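Local structure of CurB (Lyngbya majuscula, 5KP7) at residues I33-Y37 against M72-L77; R83-A87 against L98-K102. The protein is an acyl carrier protein that holds a covalently attached 4'-phosphopantetheine arm, on which it probably carries acyl intermediates of curacin biosynthesis. All coordinates share one frame; numbering follows the deposited sequence.

Contact 1. Residues I33-Y37 against M72-L77; sequences IIKKY and MVMEDL
With CG of Y37 anti to its carbonyl carbon and CG of D76 anti to its backbone N (chi1 -177°), the phenol and the carboxylate reach across from helices 27-41 and 63-76 and meet. Y37 OH donates to D76 OD2 at 2.8 Å, using the anti lone pair of that oxygen, and the ring and carboxylate planes stand 78° apart. The same oxygen takes a longer salt bridge from K36 NZ, 3.4 Å from D76 OD2. The lysine chain, bent at chi2 and chi3, brings its ammonium there, and its CD lies over the centre of one face of the Y37 ring. M72 takes the opposite face: its CB sits 3.8 Å from the ring centroid in a CH-pi contact, offset toward the rim. Farther along, its CE approaches Y37 CD1 at 3.4 Å, while SD lies oblique to the ring in a Met-aromatic contact. Deeper between the helices, V73 CG2 fits among I33 CG2, I34 CG1 and Y37 CD2, with I34 CG1 at 3.9 Å. Toward the end of helix 63-76, I33 CD1 touches both D76 OD1 and L77 CD2, the latter at 3.8 Å. The axes of the short segments approach to 10.0 Å and their directions differ by 127°, an oblique crossing within the helical bundle of a carrier protein. L95 of helix 92-102 continues the apolar side, touching I34. One hydrogen bond and a longer ionic contact meet on D76 OD2 and probably favour the charged carboxylate, and the ring, gripped at its hydroxyl and sandwiched on both faces, is likely to have little freedom to turn.

Contact 2. Residues R83-A87 against L98-K102; sequences RIELA and LFAAK
L86 and F99 make the main apolar contact, their side chains crossing at about a right angle. L86 CD1 lies over the centre of one face of the F99 ring, 3.7 Å from its centroid and only 8° off the normal, a CH-pi contact; L86 CG adds a touch at F99 CZ. L98 meets mostly backbone: its CD1 packs on A87 O at 3.4 Å and also on L86 O, and its CD2 on E85 O. In this way the 3-10 turn 83-86, in the connection that follows helix 63-76, is laid against the last helix of the carrier-protein bundle, 92-102. F99 also packs against helix 63-76, and an alanine here would probably leave L86 without its aromatic platform and open a gap between the turn and the two helices. The polar interaction is a salt bridge at the margin, with K102 NZ donating to E85 OE1 at 3.0 Å. The ammonium comes from above the carboxylate plane, 48° out of it. K102 is poorly ordered, so this link may be loose, although the bend at chi2 carries its chain alongside E85 CB, with K102 CE 4.0 Å from that atom.

Overall arrangement
From the N terminus, helix 27-41 leads into a long connection and then helix 63-76, which starts at S63, the covalent attachment residue of the phosphopantetheine. Contact 1 closes this first loop by joining the two helices. The chain then passes through the 3-10 turn 83-86 to helix 92-102, and contact 2 closes a second, shorter loop. The two closures follow in series and neither cross nor enclose one another. Their centres lie 12 Å apart, yet they touch through F99, which packs on V73, M74 and L77, and through M74 SD against L86 CD2. Together they join helix 27-41 to helix 63-76 and the 83-86 turn to helix 92-102, with F99 linking the two sets of packing.

Contact 1. Residues I33-Y37 against M72-L77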
loop_
_atom_site.group_PDB
_atom_site.type_symbol
_atom_site.label_atom_id
_atom_site.label_comp_id
_atom_site.label_asym_id
_atom_site.label_seq_id
_atom_site.Cartn_x
_atom_site.Cartn_y
_atom_site.Cartn_z
ATOM N N ILE B 33 31.616 10.844 10.623
ATOM C CA ILE B 33 30.382 11.518 10.190
ATOM C C ILE B 33 29.152 10.632 10.401
ATOM O O ILE B 33 28.083 11.136 10.746
ATOM C CB ILE B 33 30.460 11.974 8.715
ATOM C CG1 ILE B 33 31.549 13.042 8.549
ATOM C CG2 ILE B 33 29.127 12.548 8.246
ATOM C CD1 ILE B 33 31.880 13.361 7.105
ATOM N N ILE B 34 29.317 9.324 10.190
ATOM C CA ILE B 34 28.248 8.343 10.468
ATOM C C ILE B 34 27.951 8.314 11.967
ATOM O O ILE B 34 26.795 8.266 12.365
ATOM C CB ILE B 34 28.608 6.926 9.946
ATOM C CG1 ILE B 34 28.619 6.924 8.420
ATOM C CG2 ILE B 34 27.661 5.858 10.501
ATOM C CD1 ILE B 34 29.264 5.693 7.819
ATOM N N LYS B 35 28.990 8.369 12.800
ATOM C CA LYS B 35 28.789 8.400 14.261
ATOM C C LYS B 35 28.047 9.650 14.724
ATOM O O LYS B 35 27.213 9.575 15.628
ATOM C CB LYS B 35 30.113 8.275 15.001
ATOM C CG LYS B 35 30.713 6.879 14.944
ATOM C CD LYS B 35 32.144 6.904 15.462
ATOM C CE LYS B 35 32.717 5.512 15.591
ATOM N NZ LYS B 35 34.010 5.563 16.335
ATOM N N LYS B 36 28.325 10.782 14.085
ATOM C CA LYS B 36 27.694 12.047 14.450
ATOM C C LYS B 36 26.185 12.029 14.247
ATOM O O LYS B 36 25.431 12.366 15.164
ATOM C CB LYS B 36 28.297 13.208 13.652
ATOM C CG LYS B 36 27.824 14.580 14.124
ATOM C CD LYS B 36 27.485 15.509 12.973
ATOM C CE LYS B 36 28.729 15.976 12.241
ATOM N NZ LYS B 36 28.377 16.572 10.922
ATOM N N TYR B 37 25.745 11.639 13.045
ATOM C CA TYR B 37 24.305 11.625 12.750
ATOM C C TYR B 37 23.581 10.495 13.478
ATOM O O TYR B 37 22.425 10.664 13.867
ATOM C CB TYR B 37 24.049 11.608 11.250
ATOM C CG TYR B 37 24.498 12.868 10.547
ATOM C CD1 TYR B 37 23.915 14.102 10.834
ATOM C CD2 TYR B 37 25.513 12.832 9.590
ATOM C CE1 TYR B 37 24.331 15.263 10.195
ATOM C CE2 TYR B 37 25.935 13.986 8.947
ATOM C CZ TYR B 37 25.345 15.195 9.251
ATOM O OH TYR B 37 25.773 16.325 8.596
ATOM N N MET B 72 21.459 11.753 5.545
ATOM C CA MET B 72 22.224 12.852 6.190
ATOM C C MET B 72 23.704 12.805 5.816
ATOM O O MET B 72 24.310 13.846 5.499
ATOM C CB MET B 72 22.056 12.789 7.702
ATOM C CG MET B 72 20.649 13.127 8.173
ATOM S SD MET B 72 20.352 12.526 9.852
ATOM C CE MET B 72 20.556 14.028 10.795
ATOM N N VAL B 73 24.292 11.610 5.833
ATOM C CA VAL B 73 25.698 11.450 5.448
ATOM C C VAL B 73 25.894 11.801 3.966
ATOM O O VAL B 73 26.868 12.482 3.610
ATOM C CB VAL B 73 26.243 10.031 5.723
ATOM C CG1 VAL B 73 27.682 9.892 5.225
ATOM C CG2 VAL B 73 26.170 9.686 7.200
ATOM N N MET B 74 24.981 11.341 3.102
ATOM C CA MET B 74 25.023 11.665 1.665
ATOM C C MET B 74 25.031 13.173 1.439
ATOM O O MET B 74 25.881 13.690 0.683
ATOM C CB MET B 74 23.823 11.057 0.912
ATOM C CG MET B 74 23.914 9.561 0.721
ATOM S SD MET B 74 22.394 8.904 -0.022
ATOM C CE MET B 74 22.663 9.331 -1.739
ATOM N N GLU B 75 24.130 13.870 2.139
ATOM C CA GLU B 75 24.003 15.327 2.042
ATOM C C GLU B 75 25.240 16.073 2.589
ATOM O O GLU B 75 25.705 17.033 1.975
ATOM C CB GLU B 75 22.744 15.797 2.771
ATOM C CG GLU B 75 22.413 17.266 2.529
ATOM C CD GLU B 75 21.284 17.775 3.404
ATOM O OE1 GLU B 75 20.377 16.988 3.740
ATOM O OE2 GLU B 75 21.304 18.976 3.743
ATOM N N ASP B 76 25.759 15.622 3.734
ATOM C CA ASP B 76 27.015 16.157 4.326
ATOM C C ASP B 76 28.176 16.078 3.323
ATOM O O ASP B 76 28.963 17.028 3.204
ATOM C CB ASP B 76 27.333 15.378 5.623
ATOM C CG ASP B 76 28.559 15.887 6.368
ATOM O OD1 ASP B 76 29.668 15.877 5.803
ATOM O OD2 ASP B 76 28.424 16.232 7.559
ATOM N N LEU B 77 28.265 14.958 2.605
ATOM C CA LEU B 77 29.319 14.707 1.629
ATOM C C LEU B 77 28.999 15.192 0.214
ATOM O O LEU B 77 29.807 14.969 -0.694
ATOM C CB LEU B 77 29.651 13.205 1.578
ATOM C CG LEU B 77 30.113 12.543 2.877
ATOM C CD1 LEU B 77 30.218 11.031 2.702
ATOM C CD2 LEU B 77 31.432 13.129 3.355
#

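Contact 2. Residues R83-A87 against L98-K102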
loop_
_atom_site.group_PDB
_atom_site.type_symbol
_atom_site.label_atom_id
_atom_site.label_comp_id
_atom_site.label_asym_id
_atom_site.label_seq_id
_atom_site.Cartn_x
_atom_site.Cartn_y
_atom_site.Cartn_z
ATOM N N ARG B 83 20.282 6.482 -3.678
ATOM C CA ARG B 83 20.355 6.013 -2.294
ATOM C C ARG B 83 20.600 4.523 -2.160
ATOM O O ARG B 83 21.264 4.070 -1.217
ATOM C CB ARG B 83 19.072 6.391 -1.534
ATOM C CG ARG B 83 18.768 7.866 -1.482
ATOM C CD ARG B 83 17.303 8.136 -1.155
ATOM N NE ARG B 83 17.002 9.559 -1.231
ATOM C CZ ARG B 83 16.747 10.251 -2.343
ATOM N NH1 ARG B 83 16.492 11.542 -2.252
ATOM N NH2 ARG B 83 16.778 9.706 -3.553
ATOM N N ILE B 84 20.100 3.741 -3.111
ATOM C CA ILE B 84 20.296 2.298 -3.047
ATOM C C ILE B 84 21.760 1.882 -3.145
ATOM O O ILE B 84 22.091 0.772 -2.767
ATOM C CB ILE B 84 19.480 1.518 -4.115
ATOM C CG1 ILE B 84 19.884 1.898 -5.551
ATOM C CG2 ILE B 84 18.001 1.744 -3.890
ATOM C CD1 ILE B 84 19.332 0.923 -6.562
ATOM N N GLU B 85 22.620 2.757 -3.656
ATOM C CA GLU B 85 24.058 2.428 -3.745
ATOM C C GLU B 85 24.726 2.343 -2.363
ATOM O O GLU B 85 25.844 1.816 -2.243
ATOM C CB GLU B 85 24.780 3.388 -4.702
ATOM C CG GLU B 85 24.267 3.219 -6.118
ATOM C CD GLU B 85 24.993 3.982 -7.185
ATOM O OE1 GLU B 85 26.097 4.507 -6.940
ATOM O OE2 GLU B 85 24.452 4.024 -8.311
ATOM N N LEU B 86 24.049 2.833 -1.327
ATOM C CA LEU B 86 24.544 2.735 0.049
ATOM C C LEU B 86 23.904 1.612 0.852
ATOM O O LEU B 86 24.137 1.519 2.060
ATOM C CB LEU B 86 24.358 4.079 0.777
ATOM C CG LEU B 86 25.198 5.276 0.304
ATOM C CD1 LEU B 86 26.672 4.898 0.150
ATOM C CD2 LEU B 86 24.702 5.902 -0.985
ATOM N N ALA B 87 23.099 0.762 0.196
ATOM C CA ALA B 87 22.446 -0.365 0.845
ATOM C C ALA B 87 23.416 -1.512 1.049
ATOM O O ALA B 87 24.467 -1.595 0.388
ATOM C CB ALA B 87 21.273 -0.857 -0.019
ATOM N N LEU B 98 31.503 1.770 1.971
ATOM C CA LEU B 98 30.638 2.058 0.819
ATOM C C LEU B 98 30.746 3.509 0.412
ATOM O O LEU B 98 30.954 3.802 -0.754
ATOM C CB LEU B 98 29.168 1.709 1.099
ATOM C CG LEU B 98 28.778 0.280 0.751
ATOM C CD1 LEU B 98 27.353 0.022 1.239
ATOM C CD2 LEU B 98 28.907 0.025 -0.752
ATOM N N PHE B 99 30.606 4.411 1.382
ATOM C CA PHE B 99 30.726 5.851 1.106
ATOM C C PHE B 99 32.101 6.219 0.546
ATOM O O PHE B 99 32.189 6.940 -0.448
ATOM C CB PHE B 99 30.442 6.668 2.359
ATOM C CG PHE B 99 28.974 6.925 2.607
ATOM C CD1 PHE B 99 28.290 7.857 1.846
ATOM C CD2 PHE B 99 28.293 6.274 3.632
ATOM C CE1 PHE B 99 26.938 8.110 2.072
ATOM C CE2 PHE B 99 26.947 6.528 3.873
ATOM C CZ PHE B 99 26.267 7.458 3.095
ATOM N N ALA B 100 33.153 5.700 1.174
ATOM C CA ALA B 100 34.538 5.965 0.733
ATOM C C ALA B 100 34.771 5.582 -0.729
ATOM O O ALA B 100 35.410 6.328 -1.469
ATOM C CB ALA B 100 35.532 5.247 1.635
ATOM N N ALA B 101 34.232 4.435 -1.141
ATOM C CA ALA B 101 34.354 3.971 -2.529
ATOM C C ALA B 101 33.667 4.878 -3.567
ATOM O O ALA B 101 34.075 4.884 -4.724
ATOM C CB ALA B 101 33.831 2.546 -2.654
ATOM N N LYS B 102 32.634 5.626 -3.163
ATOM C CA LYS B 102 31.891 6.510 -4.079
ATOM C C LYS B 102 32.547 7.869 -4.287
ATOM O O LYS B 102 32.354 8.475 -5.334
ATOM C CB LYS B 102 30.440 6.693 -3.604
ATOM C CG LYS B 102 29.658 5.397 -3.462
ATOM C CD LYS B 102 29.547 4.618 -4.767
ATOM C CE LYS B 102 28.736 3.344 -4.576
ATOM N NZ LYS B 102 28.301 2.775 -5.883
#